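Local coordinates for a cystathionine beta-synthase domain protein fused to a Zn-ribbon-like domain (Pyrococcus furiosus, PDB 3GHD), which probably binds a nucleotide through its CBS domain and a metal ion through its Zn-ribbon-like part, its precise cellular role being undefined, at residues I3-K8 with G24-M29; D9-V14 with K55-E60. All blocks are in the same frame, centred on the assembly; numbering follows the deposited sequence.

Contact 1. Residues I3-K8 with G24-M29; sequences IVVQPK and GSAVVM
Four backbone hydrogen bonds carry the pairing of Ile3-Lys8 with Gly24-Met29, and they zigzag between two strands running the same way. Ile3 N gives to Ser25 O, and Val27 N returns to Ile3 O at 2.9 Å; then Val5 N reaches Val27 O, also at 2.9 Å, and Met29 N closes the series on Val5 O with an almost straight N-H...O angle of 178°. The two middle donors sit above the planes of their carbonyls, whereas the two outer ones lie nearly along the C=O axes. Between these bonds the CA-H groups of Ala26, Val4 and Val28 also face carbonyl oxygens across the gap.

The side chains divide over the two faces. On the face of Val4 and Val27, Val4 has CG1 anti to its backbone N (chi1 -178°) and crosses selenomethionine Met29 obliquely. Val4 CG1 meets Met29 SE at 3.7 Å. The extended Met29 chain lays CB and CG against the same methyl. On the other face Val5 holds CG2 in the crowded position between N and carbonyl carbon, where it touches both Val28 CG2 at 3.9 Å and Ala26 CB at 4.0 Å. CG1 of Val28 reaches beyond the end of strand 2-5 and packs at 3.5 Å on Pro7 CA, while Pro7 CD rests 3.2 Å from Met29 O.

Further out, Ala26 and Val28 bond through their backbones to Val38 and Leu35 of strand 33-39, and helix 11-20 covers the Ile3 and Ala26 face through Ile17 and Val14. Asp9 OD2 accepts a hydrogen bond from Gln6 N where the chain turns out of the sheet. Parallel neighbours joined through that helix form the beta-alpha-beta unit of the CBS domain, to which this piece of the longer protein belongs.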
ATOM      1  N   ILE A   3      -5.383  10.678  16.419  1.00 15.98           N
ATOM      2  CA  ILE A   3      -6.234   9.852  17.259  1.00 14.87           C
ATOM      3  C   ILE A   3      -5.668   9.924  18.691  1.00 14.93           C
ATOM      4  O   ILE A   3      -4.462   9.902  18.879  1.00 14.65           O
ATOM      5  CB  ILE A   3      -6.194   8.393  16.818  1.00 15.76           C
ATOM      6  CG1 ILE A   3      -6.659   8.188  15.357  1.00 17.14           C
ATOM      7  CG2 ILE A   3      -7.054   7.522  17.746  1.00 16.00           C
ATOM      8  CD1 ILE A   3      -8.171   8.169  15.190  1.00 18.75           C
ATOM      9  N   VAL A   4      -6.552   9.991  19.683  1.00 13.54           N
ATOM     10  CA  VAL A   4      -6.143  10.060  21.096  1.00 13.02           C
ATOM     11  C   VAL A   4      -5.912   8.657  21.639  1.00 14.06           C
ATOM     12  O   VAL A   4      -6.743   7.775  21.424  1.00 14.51           O
ATOM     13  CB  VAL A   4      -7.185  10.790  21.911  1.00 14.06           C
ATOM     14  CG1 VAL A   4      -6.742  10.903  23.400  1.00 11.65           C
ATOM     15  CG2 VAL A   4      -7.438  12.198  21.281  1.00 12.72           C
ATOM     16  N   VAL A   5      -4.772   8.471  22.308  1.00 13.18           N
ATOM     17  CA  VAL A   5      -4.405   7.220  23.000  1.00 14.81           C
ATOM     18  C   VAL A   5      -3.996   7.496  24.437  1.00 15.23           C
ATOM     19  O   VAL A   5      -3.875   8.642  24.840  1.00 16.51           O
ATOM     20  CB  VAL A   5      -3.241   6.485  22.324  1.00 13.61           C
ATOM     21  CG1 VAL A   5      -3.595   6.088  20.888  1.00 15.61           C
ATOM     22  CG2 VAL A   5      -1.922   7.314  22.371  1.00 13.30           C
ATOM     23  N   GLN A   6      -3.768   6.428  25.192  1.00 16.70           N
ATOM     24  CA  GLN A   6      -3.338   6.515  26.591  1.00 17.46           C
ATOM     25  C   GLN A   6      -1.822   6.280  26.724  1.00 17.28           C
ATOM     26  O   GLN A   6      -1.235   5.521  25.959  1.00 15.86           O
ATOM     27  CB  GLN A   6      -4.089   5.468  27.401  1.00 18.34           C
ATOM     28  CG  GLN A   6      -5.610   5.644  27.422  1.00 20.74           C
ATOM     29  CD  GLN A   6      -6.344   4.331  27.659  1.00 24.20           C
ATOM     30  OE1 GLN A   6      -6.905   4.109  28.737  1.00 25.02           O
ATOM     31  NE2 GLN A   6      -6.317   3.440  26.654  1.00 25.94           N
ATOM     32  N   PRO A   7      -1.186   6.904  27.734  1.00 17.89           N
ATOM     33  CA  PRO A   7       0.269   6.779  27.898  1.00 17.91           C
ATOM     34  C   PRO A   7       0.779   5.346  27.940  1.00 18.20           C
ATOM     35  O   PRO A   7       1.878   5.066  27.465  1.00 18.48           O
ATOM     36  CB  PRO A   7       0.530   7.450  29.251  1.00 18.10           C
ATOM     37  CG  PRO A   7      -0.783   7.559  29.907  1.00 18.21           C
ATOM     38  CD  PRO A   7      -1.773   7.727  28.803  1.00 17.87           C
ATOM     39  N   LYS A   8      -0.027   4.455  28.491  1.00 18.60           N
ATOM     40  CA  LYS A   8       0.400   3.084  28.718  1.00 18.71           C
ATOM     41  C   LYS A   8       0.080   2.178  27.525  1.00 18.59           C
ATOM     42  O   LYS A   8       0.456   1.016  27.539  1.00 19.68           O
ATOM     43  CB  LYS A   8      -0.230   2.553  30.001  1.00 18.83           C
ATOM     44  N   GLY A  24      -1.973  10.048  11.134  1.00 14.60           N
ATOM     45  CA  GLY A  24      -0.539  10.134  11.159  1.00 15.80           C
ATOM     46  C   GLY A  24       0.028  10.295  12.567  1.00 16.20           C
ATOM     47  O   GLY A  24       1.194   9.967  12.779  1.00 19.87           O
ATOM     48  N   SER A  25      -0.776  10.853  13.485  1.00 16.15           N
ATOM     49  CA  SER A  25      -0.374  11.188  14.881  1.00 16.92           C
ATOM     50  C   SER A  25      -1.254  10.592  15.981  1.00 15.66           C
ATOM     51  O   SER A  25      -2.468  10.587  15.877  1.00 16.04           O
ATOM     52  CB  SER A  25      -0.422  12.730  15.084  1.00 17.29           C
ATOM     53  OG  SER A  25       0.331  13.415  14.081  1.00 19.58           O
ATOM     54  N   ALA A  26      -0.621  10.137  17.068  1.00 15.04           N
ATOM     55  CA  ALA A  26      -1.324   9.649  18.243  1.00 14.66           C
ATOM     56  C   ALA A  26      -1.056  10.643  19.334  1.00 14.01           C
ATOM     57  O   ALA A  26       0.117  10.831  19.699  1.00 13.60           O
ATOM     58  CB  ALA A  26      -0.785   8.272  18.703  1.00 15.27           C
ATOM     59  N   VAL A  27      -2.118  11.275  19.820  1.00 14.45           N
ATOM     60  CA  VAL A  27      -2.066  12.295  20.863  1.00 14.46           C
ATOM     61  C   VAL A  27      -2.261  11.577  22.186  1.00 14.21           C
ATOM     62  O   VAL A  27      -3.282  10.930  22.409  1.00 13.88           O
ATOM     63  CB  VAL A  27      -3.100  13.399  20.669  1.00 14.66           C
ATOM     64  CG1 VAL A  27      -3.100  14.343  21.854  1.00 15.04           C
ATOM     65  CG2 VAL A  27      -2.816  14.164  19.352  1.00 14.60           C
ATOM     66  N   VAL A  28      -1.227  11.626  23.006  1.00 15.17           N
ATOM     67  CA  VAL A  28      -1.184  10.911  24.279  1.00 16.88           C
ATOM     68  C   VAL A  28      -1.833  11.756  25.377  1.00 18.06           C
ATOM     69  O   VAL A  28      -1.337  12.854  25.715  1.00 17.30           O
ATOM     70  CB  VAL A  28       0.276  10.513  24.659  1.00 16.65           C
ATOM     71  CG1 VAL A  28       0.309   9.747  25.972  1.00 18.10           C
ATOM     72  CG2 VAL A  28       0.921   9.681  23.485  1.00 17.42           C
HETATM   73  N   MSE A  29      -2.950  11.243  25.903  1.00 19.55           N
HETATM   74  CA  MSE A  29      -3.704  11.904  26.977  1.00 21.25           C
HETATM   75  C   MSE A  29      -3.808  11.049  28.225  1.00 21.01           C
HETATM   76  O   MSE A  29      -4.110   9.853  28.161  1.00 20.48           O
HETATM   77  CB  MSE A  29      -5.130  12.234  26.514  1.00 22.15           C
HETATM   78  CG  MSE A  29      -5.239  13.446  25.633  1.00 27.94           C
HETATM   79 SE   MSE A  29      -7.141  13.948  25.425  1.00 43.09          SE
HETATM   80  CE  MSE A  29      -7.001  15.489  24.207  1.00 37.41           C
TER

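Contact 2. Residues D9-V14 with K55-E60; sequences DTVDRV and KEVKVE
Asp9-Val14 and Lys55-Glu60 meet where an incoming loop becomes helix 11-20, and a single backbone bridge, Thr10 opposite Lys58, joins them with CA atoms 4.3 Å apart. Val59 N donates to Asp9 O at 2.9 Å, nearly along the C=O axis. Val11 N, in the first turn of the helix, gives a more bent bond (132° at the hydrogen) to Val57 O at 3.0 Å.

Four valines make the apolar part of the contact, paired as Val11 with Val57 and Val14 with Val59. Val11 CG2 lies alongside Val57 CG1 at 3.7 Å, the two side chains pointing the same way. Val14 and Val59 instead meet tip to tip, Val14 CG2 against Val59 CG1 at 3.3 Å, tighter than an ordinary methyl contact.

Asp12 holds its carboxylate in the crowded position between N and carbonyl carbon (chi1 58°). There OD1 takes the Thr10 OG1 hydrogen bond at 2.7 Å from above the carboxylate plane and also lies 3.3 Å from Lys55 CA, while the Lys55 chain crosses obliquely past OD2. An alanine here would remove the acceptor of the Thr10 hydroxyl and would probably loosen the seating of Lys55. Because Asp12 OD2 and Lys55 NZ stay 4.8 Å apart, the opposite charges form no direct salt bridge, though their attraction may still help to stabilise the ionised carboxylate.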
ATOM      1  N   ASP A   9      -0.572   2.705  26.481  1.00 18.06           N
ATOM      2  CA  ASP A   9      -0.817   1.923  25.241  1.00 17.38           C
ATOM      3  C   ASP A   9       0.526   1.545  24.600  1.00 16.02           C
ATOM      4  O   ASP A   9       1.438   2.367  24.489  1.00 15.14           O
ATOM      5  CB  ASP A   9      -1.726   2.683  24.237  1.00 17.16           C
ATOM      6  CG  ASP A   9      -3.183   2.841  24.741  1.00 20.30           C
ATOM      7  OD1 ASP A   9      -3.581   2.086  25.652  1.00 25.51           O
ATOM      8  OD2 ASP A   9      -3.938   3.701  24.232  1.00 24.79           O
ATOM      9  N   THR A  10       0.657   0.291  24.201  1.00 14.79           N
ATOM     10  CA  THR A  10       1.876  -0.169  23.544  1.00 14.77           C
ATOM     11  C   THR A  10       1.875   0.226  22.062  1.00 15.17           C
ATOM     12  O   THR A  10       0.845   0.545  21.510  1.00 15.96           O
ATOM     13  CB  THR A  10       2.047  -1.677  23.674  1.00 14.68           C
ATOM     14  OG1 THR A  10       0.868  -2.332  23.240  1.00 12.65           O
ATOM     15  CG2 THR A  10       2.303  -2.065  25.114  1.00 13.73           C
ATOM     16  N   VAL A  11       3.065   0.197  21.460  1.00 15.31           N
ATOM     17  CA  VAL A  11       3.335   0.762  20.168  1.00 15.95           C
ATOM     18  C   VAL A  11       2.696  -0.028  19.017  1.00 15.34           C
ATOM     19  O   VAL A  11       2.270   0.554  17.968  1.00 16.37           O
ATOM     20  CB  VAL A  11       4.861   1.007  20.045  1.00 15.44           C
ATOM     21  CG1 VAL A  11       5.195   1.368  18.599  1.00 14.91           C
ATOM     22  CG2 VAL A  11       5.238   2.176  20.919  1.00 12.57           C
ATOM     23  N   ASP A  12       2.609  -1.351  19.242  1.00 17.01           N
ATOM     24  CA  ASP A  12       1.891  -2.268  18.357  1.00 16.20           C
ATOM     25  C   ASP A  12       0.424  -1.911  18.309  1.00 16.63           C
ATOM     26  O   ASP A  12      -0.133  -1.822  17.216  1.00 15.37           O
ATOM     27  CB  ASP A  12       2.080  -3.751  18.709  1.00 17.35           C
ATOM     28  CG  ASP A  12       1.660  -4.094  20.120  1.00 17.01           C
ATOM     29  OD1 ASP A  12       1.987  -3.370  21.072  1.00 22.39           O
ATOM     30  OD2 ASP A  12       0.980  -5.109  20.286  1.00 18.22           O
ATOM     31  N   ARG A  13      -0.208  -1.713  19.461  1.00 15.01           N
ATOM     32  CA  ARG A  13      -1.614  -1.323  19.472  1.00 15.35           C
ATOM     33  C   ARG A  13      -1.860   0.071  18.845  1.00 14.62           C
ATOM     34  O   ARG A  13      -2.838   0.270  18.170  1.00 15.56           O
ATOM     35  CB  ARG A  13      -2.202  -1.352  20.865  1.00 14.83           C
ATOM     36  CG  ARG A  13      -2.330  -2.816  21.455  1.00 15.80           C
ATOM     37  CD  ARG A  13      -3.292  -2.800  22.617  1.00 16.91           C
ATOM     38  N   VAL A  14      -0.983   1.005  19.121  1.00 14.61           N
ATOM     39  CA  VAL A  14      -1.124   2.378  18.673  1.00 15.43           C
ATOM     40  C   VAL A  14      -0.935   2.469  17.123  1.00 14.55           C
ATOM     41  O   VAL A  14      -1.678   3.147  16.427  1.00 17.04           O
ATOM     42  CB  VAL A  14      -0.149   3.248  19.417  1.00 14.90           C
ATOM     43  CG1 VAL A  14      -0.101   4.648  18.801  1.00 15.16           C
ATOM     44  CG2 VAL A  14      -0.519   3.284  20.904  1.00 15.42           C
ATOM     45  N   LYS A  55       5.639  -4.171  21.081  1.00 18.66           N
ATOM     46  CA  LYS A  55       4.823  -4.716  22.207  1.00 19.11           C
ATOM     47  C   LYS A  55       5.390  -4.415  23.599  1.00 18.77           C
ATOM     48  O   LYS A  55       4.666  -4.400  24.596  1.00 18.87           O
ATOM     49  CB  LYS A  55       4.658  -6.243  22.063  1.00 19.16           C
ATOM     50  CG  LYS A  55       4.150  -6.699  20.680  1.00 21.47           C
ATOM     51  CD  LYS A  55       3.743  -8.207  20.720  1.00 21.57           C
ATOM     52  CE  LYS A  55       2.208  -8.378  20.707  1.00 21.22           C
ATOM     53  NZ  LYS A  55       1.706  -9.821  20.665  1.00 24.02           N
ATOM     54  N   GLU A  56       6.699  -4.213  23.672  1.00 18.38           N
ATOM     55  CA  GLU A  56       7.384  -3.924  24.940  1.00 18.00           C
ATOM     56  C   GLU A  56       7.625  -2.438  25.140  1.00 17.46           C
ATOM     57  O   GLU A  56       8.284  -2.042  26.106  1.00 17.85           O
ATOM     58  CB  GLU A  56       8.717  -4.650  24.964  1.00 18.14           C
ATOM     59  CG  GLU A  56       8.582  -6.126  24.707  1.00 18.88           C
ATOM     60  CD  GLU A  56       9.936  -6.864  24.742  1.00 24.42           C
ATOM     61  OE1 GLU A  56      11.009  -6.197  24.848  1.00 23.58           O
ATOM     62  OE2 GLU A  56       9.912  -8.120  24.647  1.00 23.81           O
ATOM     63  N   VAL A  57       7.099  -1.623  24.233  1.00 15.79           N
ATOM     64  CA  VAL A  57       7.283  -0.172  24.312  1.00 15.60           C
ATOM     65  C   VAL A  57       5.923   0.567  24.490  1.00 15.59           C
ATOM     66  O   VAL A  57       4.961   0.310  23.761  1.00 17.86           O
ATOM     67  CB  VAL A  57       8.139   0.325  23.117  1.00 15.69           C
ATOM     68  CG1 VAL A  57       8.217   1.845  23.084  1.00 14.73           C
ATOM     69  CG2 VAL A  57       9.552  -0.298  23.182  1.00 15.68           C
ATOM     70  N   LYS A  58       5.851   1.448  25.489  1.00 15.94           N
ATOM     71  CA  LYS A  58       4.672   2.249  25.786  1.00 15.76           C
ATOM     72  C   LYS A  58       4.840   3.595  25.078  1.00 17.27           C
ATOM     73  O   LYS A  58       5.957   4.142  25.047  1.00 16.70           O
ATOM     74  CB  LYS A  58       4.492   2.395  27.309  1.00 16.22           C
ATOM     75  CG  LYS A  58       4.395   1.035  27.985  1.00 16.50           C
ATOM     76  CD  LYS A  58       4.068   1.104  29.460  1.00 17.96           C
ATOM     77  CE  LYS A  58       5.216   0.664  30.396  1.00 19.76           C
ATOM     78  NZ  LYS A  58       6.135   1.784  30.827  1.00 18.49           N
ATOM     79  N   VAL A  59       3.752   4.108  24.484  1.00 17.79           N
ATOM     80  CA  VAL A  59       3.831   5.338  23.666  1.00 19.29           C
ATOM     81  C   VAL A  59       4.404   6.529  24.421  1.00 19.28           C
ATOM     82  O   VAL A  59       5.056   7.380  23.817  1.00 20.44           O
ATOM     83  CB  VAL A  59       2.479   5.757  22.973  1.00 19.58           C
ATOM     84  CG1 VAL A  59       2.211   4.911  21.707  1.00 20.00           C
ATOM     85  CG2 VAL A  59       1.295   5.798  23.993  1.00 19.75           C
ATOM     86  N   GLU A  60       4.151   6.599  25.720  1.00 20.04           N
ATOM     87  CA  GLU A  60       4.771   7.607  26.582  1.00 20.64           C
ATOM     88  C   GLU A  60       6.317   7.610  26.442  1.00 20.80           C
ATOM     89  O   GLU A  60       6.942   8.675  26.497  1.00 19.73           O
ATOM     90  CB  GLU A  60       4.366   7.377  28.040  1.00 21.48           C
ATOM     91  CG  GLU A  60       4.966   6.107  28.647  1.00 22.99           C
ATOM     92  CD  GLU A  60       4.441   5.777  30.033  1.00 26.47           C
ATOM     93  OE1 GLU A  60       4.742   4.647  30.497  1.00 29.44           O
ATOM     94  OE2 GLU A  60       3.759   6.624  30.668  1.00 25.09           O
TER

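From the N terminus, strand 2-5 opens contact 1, which closes only when the chain has passed through helix 11-20 and come back as strand 25-30. Contact 2 starts inside that loop, at the head of the same helix, and closes far later, in the loop between helix 40-48 and strand 64-65, so the two closures cross. Their centres lie 10 Å apart, and the contacts touch directly: Pro7 O and Glu60 N make a probable hydrogen bond, Gln6 O packs on Val59 CG2, and Ala26 CB meets Val14 CG1. Together they tie strand 2-5, outermost in the sheet within this chain, to the helix over that sheet and to the late loop.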